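Long-range contacts in MamA (Candidatus Magnetobacterium bavaricum, PDB 3VTX), which belongs to the tetratricopeptide-repeat proteins, whose stacked antiparallel helices commonly act as scaffolds for contacts between proteins: residues A[91-96]-A[115-120]; A[128-133]-A[145-150]; A[61-66]-A[77-82]. All blocks are in the same frame, centred on the assembly; numbering follows the deposited sequence.

Contact 1. Residues A[91-96]-A[115-120]; sequences AAIDAL and LVYDSM
The carbonyl oxygen of Val-116, whose side chain packs on Ile-93 and Leu-96, is gripped from its own helix by two groups. Ser-119 OG donates to Val-116 O at 2.6 Å, from a position tilted only slightly out of the carbonyl plane, and Met-120 N adds a weak bond. Met-120 N also reaches Tyr-117 O. The serine hydroxyl has a second partner in Lys-89 NZ, at the start of the helix that carries 91-96, and this polar link flanks an interface that is otherwise apolar.

Ile-93 is the main side chain of 91-96 in that interface. Its CG1 lies anti to the carbonyl carbon (chi1 -69°) and meets Val-116 CG1 at 3.9 Å. Beyond it, Ile-93 CD1 approaches SD of the exposed Met-120 tip to tip at 3.6 Å, at the margin of the interface. The same methyl comes within 3.7 Å of Tyr-117 CE1, reaching the ring obliquely, with the two side chains at about a right angle. The other branch, Ile-93 CG2, lies 3.8 Å from Tyr-117 OH, so the isoleucine touches both the ring and its hydroxyl.

The axes of the two helical segments approach to 10.3 Å and run antiparallel at 151°, and the segments fall within successive tetratricopeptide repeats. Contact 1 is therefore part of the packing of one repeat on the next in a helical array.

Val-116 divides its methyls between neighbours. CG1, anti to the backbone N, serves Ile-93, whereas Val-116 CG2 packs on Leu-96 CD1 at 4.0 Å and more loosely on Ala-92 CB. Phe-84 of helix 73-85 also touches Val-116, while Lys-125 and Ala-126 of helix 123-136 pack on Tyr-117.

Contact 2. Residues A[128-133]-A[145-150]; sequences EAYEKT and QSIGLA
Tyr-130 CG and Ile-147 CG1 both stand anti to their own carbonyl carbons (chi1 -58° and -63°), and from these positions the two side chains slide past each other in opposite directions. Their closest atoms, Tyr-130 CB and Ile-147 CG1, are 3.3 Å apart, which is tight packing. Ile-147 CD1 continues toward the backbone and CG of Glu-131.

The phenol ring lies against the middle of the facing helix 141-153. Ser-146 CB sits over one ring face, 3.7 Å from the centroid of Tyr-130, in a CH-pi contact offset toward the rim. Ala-150 CB meets the ring edge more distantly. Ser-146 OG turns elsewhere, to Tyr-111 OH and Arg-142 O, and the Tyr-111 ring also meets that of Tyr-130. These segments, their axes antiparallel at 162°, pack side by side in the tetratricopeptide-repeat array.

One water is held 2.8 Å from Tyr-130 OH and donates to Ser-146 O, which already accepts from Ala-150 N. The tyrosine thus reaches the opposite backbone through a bridging water; the direct contacts are apolar or CH-pi, except that Tyr-130 CE2 lies 3.5 Å from Ser-146 O. The hydroxyl oxygen on Ser-146 CB probably makes its hydrogens slightly more positive, favouring their contact with the ring face.

Contact 3. Residues A[61-66]-A[77-82]; sequences SLKKFV and YILGSA
Leu-62 and Ile-78 set their side chains at about a right angle to each other. The contact is methyl on methyl: Leu-62 CD1 lies 3.6 Å from Ile-78 CG2, the branch that stands anti to the isoleucine's backbone N. The same leucine methyl also rests against the backbone, 3.9 Å from Leu-79 N, so it touches both the Ile-78 side chain and the backbone of the next residue.

Next to Ile-78 on helix 73-85, Leu-79 points toward 61-66. Its CG lies anti to the backbone N (chi1 176°), and the two methyls beyond it take different neighbours. Leu-79 CD1 meets Leu-62 CB at 4.1 Å and borders the aliphatic start of Lys-63, whose charged end leads away from the contact. Leu-79 CD2 instead packs on Val-66 CG2 at 3.9 Å, where the two side chains cross obliquely. That valine methyl occupies the crowded position between backbone N and carbonyl carbon, which brings it to the leucine.

Segments 61-66 and 77-82 lie on helices consecutive in the chain; the segment axes approach to 10.0 Å and run antiparallel at 141°. Such a pairing of neighbouring helices is the basic step of the tetratricopeptide-repeat fold, and 77-82 falls within one of the recognised repeats. Ile-59, one turn before Lys-63 on helix 55-68, also packs on Leu-79, and Met-50 of helix 39-51 touches Ile-78.

The side-chain contacts between the segments are apolar, and the Ser-81 hydroxyl bonds within its own helix. Tyr-77 O accepts from both Ser-81 N and Ser-81 OG, which approach it from opposite faces of its plane; the hydroxyl bond measures 2.9 Å from Ser-81 OG to Tyr-77 O. Ser-81 OG also sits above one face of the Tyr-77 ring, toward its rim, while that ring meets Tyr-106.

In the fold
Along the chain the three contacts come in series: contact 3 closes before contact 1 opens, and contact 1 before contact 2. Contact 3 pairs helices 55-68 and 73-85, contact 1 helices 89-102 and 107-119, and contact 2 helices 123-136 and 141-153, so six successive helices are joined two by two. The centre of contact 1 lies about 14 Å from that of contact 3 and about 13 Å from that of contact 2, and it touches both, through Ala-92 and Ala-95 on Gly-80 and through Leu-115 and Asp-118 on Tyr-130. Contacts 2 and 3, about 24 Å apart between centres, do not touch. The packing thus passes from neighbour to neighbour, as in an elongated repeat array.

Contact 1. Residues A[91-96]-A[115-120]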
loop_
_atom_site.group_PDB
_atom_site.type_symbol
_atom_site.label_atom_id
_atom_site.label_comp_id
_atom_site.label_asym_id
_atom_site.label_seq_id
_atom_site.Cartn_x
_atom_site.Cartn_y
_atom_site.Cartn_z
ATOM N N ALA A 91 -0.596 -8.609 11.247
ATOM C CA ALA A 91 0.673 -8.569 10.579
ATOM C C ALA A 91 0.717 -7.315 9.679
ATOM O O ALA A 91 1.786 -6.827 9.375
ATOM C CB ALA A 91 0.883 -9.883 9.702
ATOM N N ALA A 92 -0.426 -6.920 9.159
ATOM C CA ALA A 92 -0.526 -5.755 8.289
ATOM C C ALA A 92 -0.161 -4.507 9.102
ATOM O O ALA A 92 0.603 -3.693 8.658
ATOM C CB ALA A 92 -1.907 -5.605 7.659
ATOM N N ILE A 93 -0.821 -4.357 10.246
ATOM C CA ILE A 93 -0.521 -3.242 11.172
ATOM C C ILE A 93 0.956 -3.228 11.486
ATOM O O ILE A 93 1.610 -2.191 11.411
ATOM C CB ILE A 93 -1.362 -3.350 12.460
ATOM C CG1 ILE A 93 -2.851 -3.089 12.182
ATOM C CG2 ILE A 93 -0.902 -2.340 13.511
ATOM C CD1 ILE A 93 -3.744 -3.594 13.307
ATOM N N ASP A 94 1.481 -4.371 11.926
ATOM C CA ASP A 94 2.887 -4.405 12.366
ATOM C C ASP A 94 3.815 -3.888 11.266
ATOM O O ASP A 94 4.612 -2.991 11.501
ATOM C CB ASP A 94 3.335 -5.786 12.821
ATOM C CG ASP A 94 2.643 -6.277 14.097
ATOM O OD1 ASP A 94 1.970 -5.512 14.867
ATOM O OD2 ASP A 94 2.743 -7.513 14.307
ATOM N N ALA A 95 3.645 -4.387 10.036
ATOM C CA ALA A 95 4.412 -3.944 8.941
ATOM C C ALA A 95 4.206 -2.518 8.541
ATOM O O ALA A 95 5.162 -1.835 8.261
ATOM C CB ALA A 95 4.158 -4.871 7.676
ATOM N N LEU A 96 2.957 -2.045 8.522
ATOM C CA LEU A 96 2.706 -0.688 8.119
ATOM C C LEU A 96 3.306 0.293 9.158
ATOM O O LEU A 96 3.843 1.339 8.757
ATOM C CB LEU A 96 1.210 -0.414 7.977
ATOM C CG LEU A 96 0.588 -1.202 6.831
ATOM C CD1 LEU A 96 -0.912 -1.296 6.922
ATOM C CD2 LEU A 96 0.973 -0.555 5.515
ATOM N N LEU A 115 -7.148 2.178 6.769
ATOM C CA LEU A 115 -8.083 1.239 6.162
ATOM C C LEU A 115 -8.096 -0.039 6.994
ATOM O O LEU A 115 -9.195 -0.611 7.277
ATOM C CB LEU A 115 -7.736 0.917 4.728
ATOM C CG LEU A 115 -7.939 2.092 3.761
ATOM C CD1 LEU A 115 -7.483 1.602 2.360
ATOM C CD2 LEU A 115 -9.414 2.661 3.681
ATOM N N VAL A 116 -6.940 -0.523 7.378
ATOM C CA VAL A 116 -6.852 -1.749 8.170
ATOM C C VAL A 116 -7.581 -1.538 9.545
ATOM O O VAL A 116 -8.472 -2.364 9.904
ATOM C CB VAL A 116 -5.431 -2.213 8.371
ATOM C CG1 VAL A 116 -5.393 -3.525 9.245
ATOM C CG2 VAL A 116 -4.740 -2.510 7.084
ATOM N N TYR A 117 -7.273 -0.474 10.250
ATOM C CA TYR A 117 -7.914 -0.182 11.545
ATOM C C TYR A 117 -9.407 -0.049 11.420
ATOM O O TYR A 117 -10.160 -0.668 12.156
ATOM C CB TYR A 117 -7.377 1.068 12.129
ATOM C CG TYR A 117 -6.045 0.915 12.864
ATOM C CD1 TYR A 117 -5.788 -0.123 13.781
ATOM C CD2 TYR A 117 -5.092 1.918 12.717
ATOM C CE1 TYR A 117 -4.561 -0.172 14.450
ATOM C CE2 TYR A 117 -3.872 1.843 13.401
ATOM C CZ TYR A 117 -3.648 0.821 14.250
ATOM O OH TYR A 117 -2.434 0.825 14.909
ATOM N N ASP A 118 -9.865 0.608 10.368
ATOM C CA ASP A 118 -11.303 0.798 10.270
ATOM C C ASP A 118 -11.987 -0.555 10.016
ATOM O O ASP A 118 -13.110 -0.776 10.519
ATOM C CB ASP A 118 -11.695 1.768 9.187
ATOM C CG ASP A 118 -13.119 2.403 9.431
ATOM O OD1 ASP A 118 -13.358 2.861 10.551
ATOM O OD2 ASP A 118 -13.944 2.324 8.460
ATOM N N SER A 119 -11.320 -1.418 9.272
ATOM C CA SER A 119 -11.861 -2.738 8.972
ATOM C C SER A 119 -12.019 -3.579 10.192
ATOM O O SER A 119 -12.789 -4.548 10.140
ATOM C CB SER A 119 -11.088 -3.521 7.934
ATOM O OG SER A 119 -9.890 -4.056 8.486
ATOM N N MET A 120 -11.261 -3.274 11.205
ATOM C CA MET A 120 -11.281 -3.962 12.500
ATOM C C MET A 120 -12.217 -3.325 13.504
ATOM O O MET A 120 -12.361 -3.856 14.622
ATOM C CB MET A 120 -9.867 -3.961 13.063
ATOM C CG MET A 120 -8.939 -4.795 12.243
ATOM S SD MET A 120 -7.205 -4.407 12.754
ATOM C CE MET A 120 -7.174 -4.956 14.477
#

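Contact 2. Residues A[128-133]-A[145-150]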
loop_
_atom_site.group_PDB
_atom_site.type_symbol
_atom_site.label_atom_id
_atom_site.label_comp_id
_atom_site.label_asym_id
_atom_site.label_seq_id
_atom_site.Cartn_x
_atom_site.Cartn_y
_atom_site.Cartn_z
ATOM N N GLU A 128 -7.075 8.785 13.248
ATOM C CA GLU A 128 -5.730 9.361 13.478
ATOM C C GLU A 128 -4.855 9.177 12.216
ATOM O O GLU A 128 -4.234 10.126 11.724
ATOM C CB GLU A 128 -5.112 8.683 14.716
ATOM C CG GLU A 128 -3.657 9.106 15.087
ATOM C CD GLU A 128 -3.177 8.444 16.391
ATOM O OE1 GLU A 128 -3.551 7.274 16.738
ATOM O OE2 GLU A 128 -2.408 9.119 17.061
ATOM N N ALA A 129 -4.887 7.972 11.635
ATOM C CA ALA A 129 -4.052 7.658 10.457
ATOM C C ALA A 129 -4.557 8.440 9.243
ATOM O O ALA A 129 -3.803 8.971 8.410
ATOM C CB ALA A 129 -4.138 6.116 10.130
ATOM N N TYR A 130 -5.878 8.526 9.073
ATOM C CA TYR A 130 -6.382 9.325 7.958
ATOM C C TYR A 130 -6.061 10.850 8.059
ATOM O O TYR A 130 -5.862 11.507 7.013
ATOM C CB TYR A 130 -7.905 9.195 7.798
ATOM C CG TYR A 130 -8.443 7.792 7.581
ATOM C CD1 TYR A 130 -7.821 6.921 6.722
ATOM C CD2 TYR A 130 -9.653 7.376 8.199
ATOM C CE1 TYR A 130 -8.385 5.646 6.456
ATOM C CE2 TYR A 130 -10.213 6.082 7.963
ATOM C CZ TYR A 130 -9.521 5.226 7.131
ATOM O OH TYR A 130 -10.119 4.026 6.778
ATOM N N GLU A 131 -6.133 11.374 9.279
ATOM C CA GLU A 131 -5.804 12.762 9.563
ATOM C C GLU A 131 -4.348 12.997 9.154
ATOM O O GLU A 131 -4.041 14.019 8.496
ATOM C CB GLU A 131 -6.043 13.065 11.038
ATOM C CG GLU A 131 -7.523 13.267 11.322
ATOM C CD GLU A 131 -7.850 13.535 12.744
ATOM O OE1 GLU A 131 -7.033 13.186 13.634
ATOM O OE2 GLU A 131 -8.943 14.115 12.987
ATOM N N LYS A 132 -3.496 12.033 9.467
ATOM C CA LYS A 132 -2.071 12.160 9.103
ATOM C C LYS A 132 -1.959 12.137 7.628
ATOM O O LYS A 132 -1.181 12.888 7.084
ATOM C CB LYS A 132 -1.231 11.059 9.711
ATOM C CG LYS A 132 0.234 11.231 9.635
ATOM C CD LYS A 132 0.767 12.353 10.559
ATOM C CE LYS A 132 2.300 12.524 10.298
ATOM N NZ LYS A 132 2.824 13.829 10.847
ATOM N N THR A 133 -2.739 11.259 6.924
ATOM C CA THR A 133 -2.756 11.196 5.488
ATOM C C THR A 133 -3.096 12.532 4.870
ATOM O O THR A 133 -2.445 12.966 3.940
ATOM C CB THR A 133 -3.737 10.115 4.925
ATOM O OG1 THR A 133 -3.394 8.813 5.489
ATOM C CG2 THR A 133 -3.762 10.063 3.416
ATOM N N GLN A 145 -13.494 11.060 2.791
ATOM C CA GLN A 145 -14.612 10.130 2.773
ATOM C C GLN A 145 -14.404 9.047 3.853
ATOM O O GLN A 145 -15.327 8.694 4.558
ATOM C CB GLN A 145 -14.766 9.500 1.380
ATOM C CG GLN A 145 -15.088 10.443 0.280
ATOM C CD GLN A 145 -15.015 9.719 -1.076
ATOM O OE1 GLN A 145 -15.820 8.774 -1.300
ATOM N NE2 GLN A 145 -13.980 9.976 -1.888
ATOM N N SER A 146 -13.207 8.512 3.897
ATOM C CA SER A 146 -12.836 7.427 4.847
ATOM C C SER A 146 -12.989 7.893 6.292
ATOM O O SER A 146 -13.498 7.116 7.159
ATOM C CB SER A 146 -11.436 6.882 4.578
ATOM O OG SER A 146 -11.394 6.238 3.330
ATOM N N ILE A 147 -12.604 9.156 6.583
ATOM C CA ILE A 147 -12.888 9.743 7.893
ATOM C C ILE A 147 -14.374 9.751 8.196
ATOM O O ILE A 147 -14.799 9.323 9.268
ATOM C CB ILE A 147 -12.247 11.112 8.135
ATOM C CG1 ILE A 147 -10.718 10.954 8.108
ATOM C CG2 ILE A 147 -12.818 11.717 9.464
ATOM C CD1 ILE A 147 -10.010 12.345 8.061
ATOM N N GLY A 148 -15.143 10.159 7.234
ATOM C CA GLY A 148 -16.615 10.168 7.364
ATOM C C GLY A 148 -17.133 8.783 7.730
ATOM O O GLY A 148 -17.996 8.628 8.633
ATOM N N LEU A 149 -16.592 7.753 7.049
ATOM C CA LEU A 149 -17.103 6.389 7.287
ATOM C C LEU A 149 -16.742 5.950 8.726
ATOM O O LEU A 149 -17.527 5.286 9.423
ATOM C CB LEU A 149 -16.556 5.440 6.295
ATOM C CG LEU A 149 -16.951 3.932 6.452
ATOM C CD1 LEU A 149 -18.455 3.830 6.148
ATOM C CD2 LEU A 149 -16.178 3.036 5.509
ATOM N N ALA A 150 -15.542 6.288 9.152
ATOM C CA ALA A 150 -15.099 5.955 10.538
ATOM C C ALA A 150 -15.987 6.609 11.566
ATOM O O ALA A 150 -16.342 5.961 12.577
ATOM C CB ALA A 150 -13.620 6.286 10.768
HETATM O O HOH W 1 -12.905 4.372 6.958
#

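Contact 3. Residues A[61-66]-A[77-82]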
loop_
_atom_site.group_PDB
_atom_site.type_symbol
_atom_site.label_atom_id
_atom_site.label_comp_id
_atom_site.label_asym_id
_atom_site.label_seq_id
_atom_site.Cartn_x
_atom_site.Cartn_y
_atom_site.Cartn_z
ATOM N N SER A 61 8.482 -13.922 -0.406
ATOM C CA SER A 61 9.708 -13.192 -0.680
ATOM C C SER A 61 9.926 -11.999 0.240
ATOM O O SER A 61 11.034 -11.711 0.622
ATOM C CB SER A 61 9.872 -12.722 -2.123
ATOM O OG SER A 61 10.105 -13.846 -2.946
ATOM N N LEU A 62 8.876 -11.252 0.507
ATOM C CA LEU A 62 8.983 -10.044 1.306
ATOM C C LEU A 62 9.332 -10.459 2.762
ATOM O O LEU A 62 10.068 -9.709 3.446
ATOM C CB LEU A 62 7.645 -9.279 1.297
ATOM C CG LEU A 62 7.321 -8.678 -0.085
ATOM C CD1 LEU A 62 5.796 -8.305 -0.195
ATOM C CD2 LEU A 62 8.143 -7.463 -0.266
ATOM N N LYS A 63 8.816 -11.573 3.291
ATOM C CA LYS A 63 9.215 -12.071 4.623
ATOM C C LYS A 63 10.741 -12.316 4.700
ATOM O O LYS A 63 11.415 -11.908 5.697
ATOM C CB LYS A 63 8.448 -13.353 5.083
ATOM C CG LYS A 63 7.010 -13.014 5.577
ATOM C CD LYS A 63 6.268 -14.336 5.814
ATOM C CE LYS A 63 4.898 -14.199 6.509
ATOM N NZ LYS A 63 4.294 -15.668 6.609
ATOM N N LYS A 64 11.275 -12.959 3.675
ATOM C CA LYS A 64 12.726 -13.244 3.581
ATOM C C LYS A 64 13.519 -11.939 3.460
ATOM O O LYS A 64 14.536 -11.777 4.141
ATOM C CB LYS A 64 13.052 -14.143 2.414
ATOM C CG LYS A 64 12.504 -15.516 2.546
ATOM C CD LYS A 64 12.791 -16.258 1.229
ATOM C CE LYS A 64 12.117 -17.637 1.083
ATOM N NZ LYS A 64 12.178 -18.331 2.386
ATOM N N PHE A 65 13.025 -10.977 2.667
ATOM C CA PHE A 65 13.655 -9.698 2.546
ATOM C C PHE A 65 13.824 -9.036 3.938
ATOM O O PHE A 65 14.895 -8.498 4.243
ATOM C CB PHE A 65 12.853 -8.780 1.627
ATOM C CG PHE A 65 13.410 -7.408 1.442
ATOM C CD1 PHE A 65 13.266 -6.426 2.426
ATOM C CD2 PHE A 65 14.038 -7.075 0.284
ATOM C CE1 PHE A 65 13.800 -5.142 2.184
ATOM C CE2 PHE A 65 14.612 -5.817 0.061
ATOM C CZ PHE A 65 14.452 -4.847 1.041
ATOM N N VAL A 66 12.756 -8.977 4.721
ATOM C CA VAL A 66 12.812 -8.170 5.944
ATOM C C VAL A 66 13.653 -8.861 7.016
ATOM O O VAL A 66 14.110 -8.190 7.961
ATOM C CB VAL A 66 11.406 -7.686 6.460
ATOM C CG1 VAL A 66 10.796 -6.728 5.437
ATOM C CG2 VAL A 66 10.434 -8.806 6.853
ATOM N N TYR A 77 5.783 -1.479 3.543
ATOM C CA TYR A 77 4.505 -1.033 3.043
ATOM C C TYR A 77 3.896 -2.151 2.199
ATOM O O TYR A 77 2.699 -2.399 2.278
ATOM C CB TYR A 77 4.672 0.268 2.210
ATOM C CG TYR A 77 3.392 0.635 1.444
ATOM C CD1 TYR A 77 2.218 1.076 2.120
ATOM C CD2 TYR A 77 3.328 0.472 0.062
ATOM C CE1 TYR A 77 1.110 1.382 1.397
ATOM C CE2 TYR A 77 2.154 0.768 -0.678
ATOM C CZ TYR A 77 1.070 1.198 0.040
ATOM O OH TYR A 77 -0.119 1.492 -0.602
ATOM N N ILE A 78 4.685 -2.745 1.315
ATOM C CA ILE A 78 4.168 -3.759 0.408
ATOM C C ILE A 78 3.814 -4.985 1.206
ATOM O O ILE A 78 2.747 -5.540 1.013
ATOM C CB ILE A 78 5.121 -4.090 -0.738
ATOM C CG1 ILE A 78 5.418 -2.832 -1.591
ATOM C CG2 ILE A 78 4.514 -5.270 -1.548
ATOM C CD1 ILE A 78 6.598 -2.981 -2.638
ATOM N N LEU A 79 4.651 -5.353 2.162
ATOM C CA LEU A 79 4.397 -6.493 3.035
ATOM C C LEU A 79 3.139 -6.257 3.830
ATOM O O LEU A 79 2.287 -7.105 3.943
ATOM C CB LEU A 79 5.563 -6.703 4.009
ATOM C CG LEU A 79 5.406 -7.834 5.081
ATOM C CD1 LEU A 79 5.041 -9.174 4.405
ATOM C CD2 LEU A 79 6.710 -7.983 5.971
ATOM N N GLY A 80 3.013 -5.076 4.398
ATOM C CA GLY A 80 1.776 -4.829 5.183
ATOM C C GLY A 80 0.515 -4.742 4.340
ATOM O O GLY A 80 -0.523 -5.281 4.715
ATOM N N SER A 81 0.614 -4.101 3.194
ATOM C CA SER A 81 -0.489 -4.094 2.198
ATOM C C SER A 81 -0.916 -5.506 1.788
ATOM O O SER A 81 -2.111 -5.833 1.726
ATOM C CB SER A 81 -0.132 -3.237 0.968
ATOM O OG SER A 81 0.032 -1.872 1.273
ATOM N N ALA A 82 0.056 -6.356 1.524
ATOM C CA ALA A 82 -0.208 -7.743 1.150
ATOM C C ALA A 82 -0.879 -8.527 2.261
ATOM O O ALA A 82 -1.784 -9.367 2.037
ATOM C CB ALA A 82 1.153 -8.439 0.766
#